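Local coordinates for glycosyl hydrolases family 31 family protein (Aspergillus niger, PDB 6DRU) that hydrolyses xyloglucan oligosaccharides, releasing alpha-xylose from their non-reducing terminal glucose, at residues 648-653 with 662-667; 252-257 with 572-577. All coordinates share one frame; numbering follows the deposited sequence.

Contact 1: 648-653 with 662-667; sequences RLLVSP and WPVYLP
Leu650 carries its CG anti to the backbone N (chi1 173°), and its CD2 methyl is the atom that reaches strand 662-666. Leu650 CD2 lies 3.8 Å from Leu666 CD2 and 4.2 Å from Val664 CG1, and it also meets the ring carbon CD of Pro667. Leu666 differs at chi1, with CG anti to its carbonyl carbon (-57°), which is how a residue whose CB does not face strand 649-651 still brings CD2 onto Leu650. Beyond this cluster, Ser652 CB lies 4.1 Å from Val664 CG2. Ser652 OG lies at the edge of the Trp662 indole, near its plane, and accepts a weak hydrogen bond from Trp662 NE1 (3.4 Å). The same indole has CD of Pro663, its sequence neighbour, over one face, and its side chain also touches an N-acetylglucosamine of an attached glycan.

The segment axes stay 9.2 Å apart at their closest, at 139° between directions, too far for backbone pairing; the join is therefore made by side chains between two beta layers of the C-terminal domain. Strand 649-651 sits between 643-645 and 703-705 in the antiparallel sheet, whereas 661-666 pairs with 690-695. Phe704 of strand 703-705 adds to the interface by packing on both Val664 and Leu666.

Contact 2: 252-257 with 572-577; sequences YIQSKL and NEPWSY
Gln254 and Asn572 each donate a side-chain amide hydrogen bond to a backbone carbonyl of the opposite segment. Gln254 NE2 donates to Asn572 O at 3.1 Å, nearly straight (167°) and with the acceptor in the amide plane, although the donor stands above the plane of that carbonyl. In return Asn572 ND2 donates to Ser255 O at 3.2 Å, arriving nearly along the C=O axis; ND2 also bonds to Thr556 OG1. The other end of the Gln254 amide meets Tyr252, whose OH donates to Gln254 OE1 at 2.6 Å, which is consistent with NE2, rather than OE1, being turned to Asn572 O. A water donates to both Tyr252 OH and Asn572 O, so the latter oxygen has two donors.

Glu573 folds back, bent at chi2 (69°), and its OE1 accepts from the backbone N of Asn572 (3.2 Å), meeting it from above the carboxylate plane. Tyr259 OH bonds to this OE1 and to Gln254 NE2, tying the two side chains together. Lys256 NZ is 4.9 Å from Glu573 OE1, not a salt bridge; it binds Thr569 OG1 and Cys570 O instead. Apolar contact is limited to Lys256 CB against Asn572 CB (3.8 Å); Pro574 CD packs against the oxygens Gln254 OE1 and Tyr252 OH.

Leu257, at the far end of 252-257, touches the bound xylose. The first two residues of the type I turn 573-576, Glu573 and Pro574, pack beside barrel strand 252-254, which runs parallel to 281-284 and 554-555. Pro574 also touches Phe272 of helix 262-274 and Ile585 and Ile589 of helix 582-594.

Overall arrangement
Contact 2 comes first along the chain and closes before contact 1 opens. It belongs to the TIM-barrel domain of this family 31 hydrolase; its segments are 315 residues apart at their closest ends, joining the first barrel strand along the chain, 252-254, to a loop following strand 554-555. Contact 1, its segments nine residues apart, lies within the C-terminal domain and links strands of two antiparallel sheets. The centres lie 27 Å apart and the nearest atoms about 15 Å, so they do not touch; their strands belong to different sheets. Only contact 2 is close to the catalytic centre: the Ser255 side chain is about 10 Å from that of Asp395 and about 11 Å from that of the proton donor Asp487, both active-site residues, whereas contact 1 is structural packing.

Contact 1: 648-653 with 662-667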
# COMPACT_ATOMS: atom_id res chain seq x y z
N ARG A 648 15.90 14.97 50.16
CA ARG A 648 16.10 16.08 51.09
C ARG A 648 16.23 17.44 50.44
O ARG A 648 15.89 18.44 51.07
CB ARG A 648 17.34 15.82 51.96
CG ARG A 648 17.32 14.49 52.70
CD ARG A 648 16.48 14.56 53.96
NE ARG A 648 16.30 13.25 54.58
CZ ARG A 648 16.92 12.86 55.70
NH1 ARG A 648 17.74 13.69 56.32
NH2 ARG A 648 16.69 11.65 56.19
N LEU A 649 16.71 17.53 49.20
CA LEU A 649 16.99 18.81 48.57
C LEU A 649 15.83 19.25 47.69
O LEU A 649 15.26 18.44 46.95
CB LEU A 649 18.27 18.74 47.74
CG LEU A 649 19.57 18.55 48.53
CD1 LEU A 649 20.75 18.41 47.58
CD2 LEU A 649 19.79 19.72 49.48
N LEU A 650 15.47 20.53 47.77
CA LEU A 650 14.49 21.15 46.88
C LEU A 650 15.19 22.22 46.06
O LEU A 650 15.73 23.18 46.63
CB LEU A 650 13.32 21.74 47.67
CG LEU A 650 12.32 22.55 46.85
CD1 LEU A 650 11.31 21.63 46.18
CD2 LEU A 650 11.61 23.58 47.72
N VAL A 651 15.17 22.07 44.74
CA VAL A 651 15.94 22.91 43.83
C VAL A 651 14.98 23.72 42.96
O VAL A 651 13.91 23.22 42.59
CB VAL A 651 16.90 22.07 42.96
CG1 VAL A 651 17.77 22.96 42.09
CG2 VAL A 651 17.76 21.17 43.84
N SER A 652 15.37 24.95 42.65
CA SER A 652 14.60 25.81 41.75
C SER A 652 15.57 26.77 41.07
O SER A 652 16.02 27.75 41.68
CB SER A 652 13.50 26.58 42.49
OG SER A 652 12.83 27.47 41.62
N PRO A 653 15.91 26.52 39.81
CA PRO A 653 16.90 27.37 39.13
C PRO A 653 16.34 28.75 38.80
O PRO A 653 15.13 28.92 38.61
CB PRO A 653 17.23 26.59 37.85
CG PRO A 653 16.68 25.22 38.07
CD PRO A 653 15.51 25.38 38.98
N TRP A 662 14.32 35.52 44.24
CA TRP A 662 13.65 34.48 43.48
C TRP A 662 12.48 33.93 44.29
O TRP A 662 12.66 33.60 45.48
CB TRP A 662 14.61 33.36 43.09
CG TRP A 662 14.09 32.51 41.98
CD1 TRP A 662 13.68 31.22 42.07
CD2 TRP A 662 13.88 32.92 40.62
NE1 TRP A 662 13.24 30.78 40.84
CE2 TRP A 662 13.35 31.80 39.94
CE3 TRP A 662 14.09 34.11 39.92
CZ2 TRP A 662 13.04 31.85 38.58
CZ3 TRP A 662 13.77 34.15 38.57
CH2 TRP A 662 13.25 33.02 37.92
N PRO A 663 11.29 33.80 43.70
CA PRO A 663 10.15 33.26 44.45
C PRO A 663 10.08 31.74 44.35
O PRO A 663 9.84 31.20 43.26
CB PRO A 663 8.95 33.93 43.79
CG PRO A 663 9.41 34.27 42.38
CD PRO A 663 10.92 34.14 42.32
N VAL A 664 10.26 31.05 45.47
CA VAL A 664 10.24 29.59 45.52
C VAL A 664 9.03 29.16 46.33
O VAL A 664 8.80 29.67 47.43
CB VAL A 664 11.53 29.03 46.13
CG1 VAL A 664 11.46 27.51 46.22
CG2 VAL A 664 12.74 29.46 45.31
N TYR A 665 8.26 28.22 45.79
CA TYR A 665 7.14 27.64 46.52
C TYR A 665 7.63 26.47 47.36
O TYR A 665 8.10 25.46 46.82
CB TYR A 665 6.03 27.17 45.57
CG TYR A 665 4.90 26.50 46.31
CD1 TYR A 665 3.98 27.24 47.03
CD2 TYR A 665 4.77 25.11 46.31
CE1 TYR A 665 2.96 26.64 47.73
CE2 TYR A 665 3.74 24.50 47.00
CZ TYR A 665 2.84 25.27 47.71
OH TYR A 665 1.81 24.67 48.40
N LEU A 666 7.53 26.61 48.68
CA LEU A 666 7.87 25.53 49.59
C LEU A 666 6.62 24.69 49.83
O LEU A 666 5.65 25.20 50.40
CB LEU A 666 8.40 26.08 50.90
CG LEU A 666 9.62 26.98 50.76
CD1 LEU A 666 9.88 27.72 52.05
CD2 LEU A 666 10.84 26.17 50.35
N PRO A 667 6.59 23.43 49.40
CA PRO A 667 5.39 22.62 49.60
C PRO A 667 5.15 22.30 51.06
O PRO A 667 6.05 22.37 51.91
CB PRO A 667 5.68 21.35 48.79
CG PRO A 667 6.84 21.70 47.90
CD PRO A 667 7.63 22.71 48.66

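Contact 2: 252-257 with 572-577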
# COMPACT_ATOMS: atom_id res chain seq x y z
N TYR A 252 32.61 16.02 38.03
CA TYR A 252 32.50 17.09 37.04
C TYR A 252 32.92 16.57 35.67
O TYR A 252 34.02 16.03 35.52
CB TYR A 252 33.36 18.28 37.45
CG TYR A 252 33.38 19.41 36.44
CD1 TYR A 252 32.29 20.24 36.27
CD2 TYR A 252 34.51 19.64 35.67
CE1 TYR A 252 32.31 21.27 35.35
CE2 TYR A 252 34.55 20.67 34.75
CZ TYR A 252 33.45 21.48 34.59
OH TYR A 252 33.48 22.51 33.68
N ILE A 253 32.04 16.73 34.69
CA ILE A 253 32.26 16.22 33.34
C ILE A 253 32.52 17.41 32.42
O ILE A 253 31.62 18.23 32.18
CB ILE A 253 31.08 15.38 32.85
CG1 ILE A 253 30.91 14.14 33.73
CG2 ILE A 253 31.28 14.98 31.39
CD1 ILE A 253 29.56 13.49 33.61
N GLN A 254 33.74 17.51 31.90
CA GLN A 254 34.14 18.59 31.02
C GLN A 254 33.95 18.17 29.56
O GLN A 254 34.38 17.08 29.17
CB GLN A 254 35.59 18.99 31.26
CG GLN A 254 36.09 20.12 30.38
CD GLN A 254 35.37 21.42 30.65
OE1 GLN A 254 35.10 21.77 31.80
NE2 GLN A 254 35.06 22.15 29.59
N SER A 255 33.30 19.02 28.78
CA SER A 255 33.07 18.74 27.37
C SER A 255 32.79 20.04 26.64
O SER A 255 32.45 21.06 27.26
CB SER A 255 31.91 17.76 27.18
OG SER A 255 31.63 17.56 25.80
N LYS A 256 32.95 20.00 25.32
CA LYS A 256 32.61 21.11 24.45
C LYS A 256 32.68 20.62 23.01
O LYS A 256 33.08 19.49 22.74
CB LYS A 256 33.53 22.32 24.65
CG LYS A 256 34.90 22.17 24.01
CD LYS A 256 35.59 23.51 23.88
CE LYS A 256 36.80 23.43 22.97
NZ LYS A 256 37.34 24.79 22.66
N LEU A 257 32.28 21.50 22.10
CA LEU A 257 32.41 21.26 20.66
C LEU A 257 33.45 22.25 20.14
O LEU A 257 33.14 23.42 19.92
CB LEU A 257 31.07 21.41 19.95
CG LEU A 257 30.88 20.90 18.52
CD1 LEU A 257 29.42 21.01 18.12
CD2 LEU A 257 31.74 21.62 17.49
N ASN A 572 35.13 26.58 26.72
CA ASN A 572 34.01 26.30 27.62
C ASN A 572 34.51 25.78 28.96
O ASN A 572 33.84 24.96 29.60
CB ASN A 572 33.03 25.30 26.98
CG ASN A 572 31.74 25.14 27.76
OD1 ASN A 572 30.98 26.10 27.91
ND2 ASN A 572 31.48 23.94 28.25
N GLU A 573 35.67 26.24 29.40
CA GLU A 573 36.32 25.78 30.62
C GLU A 573 35.91 26.65 31.80
O GLU A 573 35.47 27.79 31.61
CB GLU A 573 37.84 25.80 30.44
CG GLU A 573 38.39 24.73 29.50
CD GLU A 573 38.01 24.96 28.04
OE1 GLU A 573 37.12 24.23 27.54
OE2 GLU A 573 38.58 25.87 27.41
N PRO A 574 36.04 26.14 33.03
CA PRO A 574 35.61 26.93 34.19
C PRO A 574 36.35 28.25 34.36
O PRO A 574 35.89 29.10 35.13
CB PRO A 574 35.87 25.99 35.38
CG PRO A 574 36.80 24.95 34.86
CD PRO A 574 36.47 24.79 33.41
N TRP A 575 37.47 28.45 33.67
CA TRP A 575 38.21 29.70 33.72
C TRP A 575 38.01 30.56 32.47
O TRP A 575 38.72 31.54 32.28
CB TRP A 575 39.70 29.42 33.90
CG TRP A 575 40.21 28.39 32.95
CD1 TRP A 575 40.64 28.60 31.67
CD2 TRP A 575 40.36 26.99 33.20
NE1 TRP A 575 41.04 27.41 31.11
CE2 TRP A 575 40.87 26.41 32.02
CE3 TRP A 575 40.09 26.17 34.30
CZ2 TRP A 575 41.13 25.04 31.92
CZ3 TRP A 575 40.35 24.81 34.19
CH2 TRP A 575 40.87 24.26 33.01
N SER A 576 37.05 30.20 31.62
CA SER A 576 36.85 30.87 30.34
C SER A 576 35.69 31.86 30.35
O SER A 576 35.31 32.35 29.28
CB SER A 576 36.65 29.83 29.24
OG SER A 576 37.71 28.90 29.21
N TYR A 577 35.13 32.16 31.52
CA TYR A 577 33.93 32.99 31.61
C TYR A 577 34.17 34.25 32.43
O TYR A 577 33.26 34.76 33.08
CB TYR A 577 32.77 32.19 32.18
CG TYR A 577 32.26 31.13 31.24
CD1 TYR A 577 32.87 29.89 31.16
CD2 TYR A 577 31.16 31.37 30.42
CE1 TYR A 577 32.41 28.92 30.29
CE2 TYR A 577 30.70 30.41 29.55
CZ TYR A 577 31.32 29.18 29.49
OH TYR A 577 30.86 28.22 28.62
O HOH W 1 32.83 24.96 32.53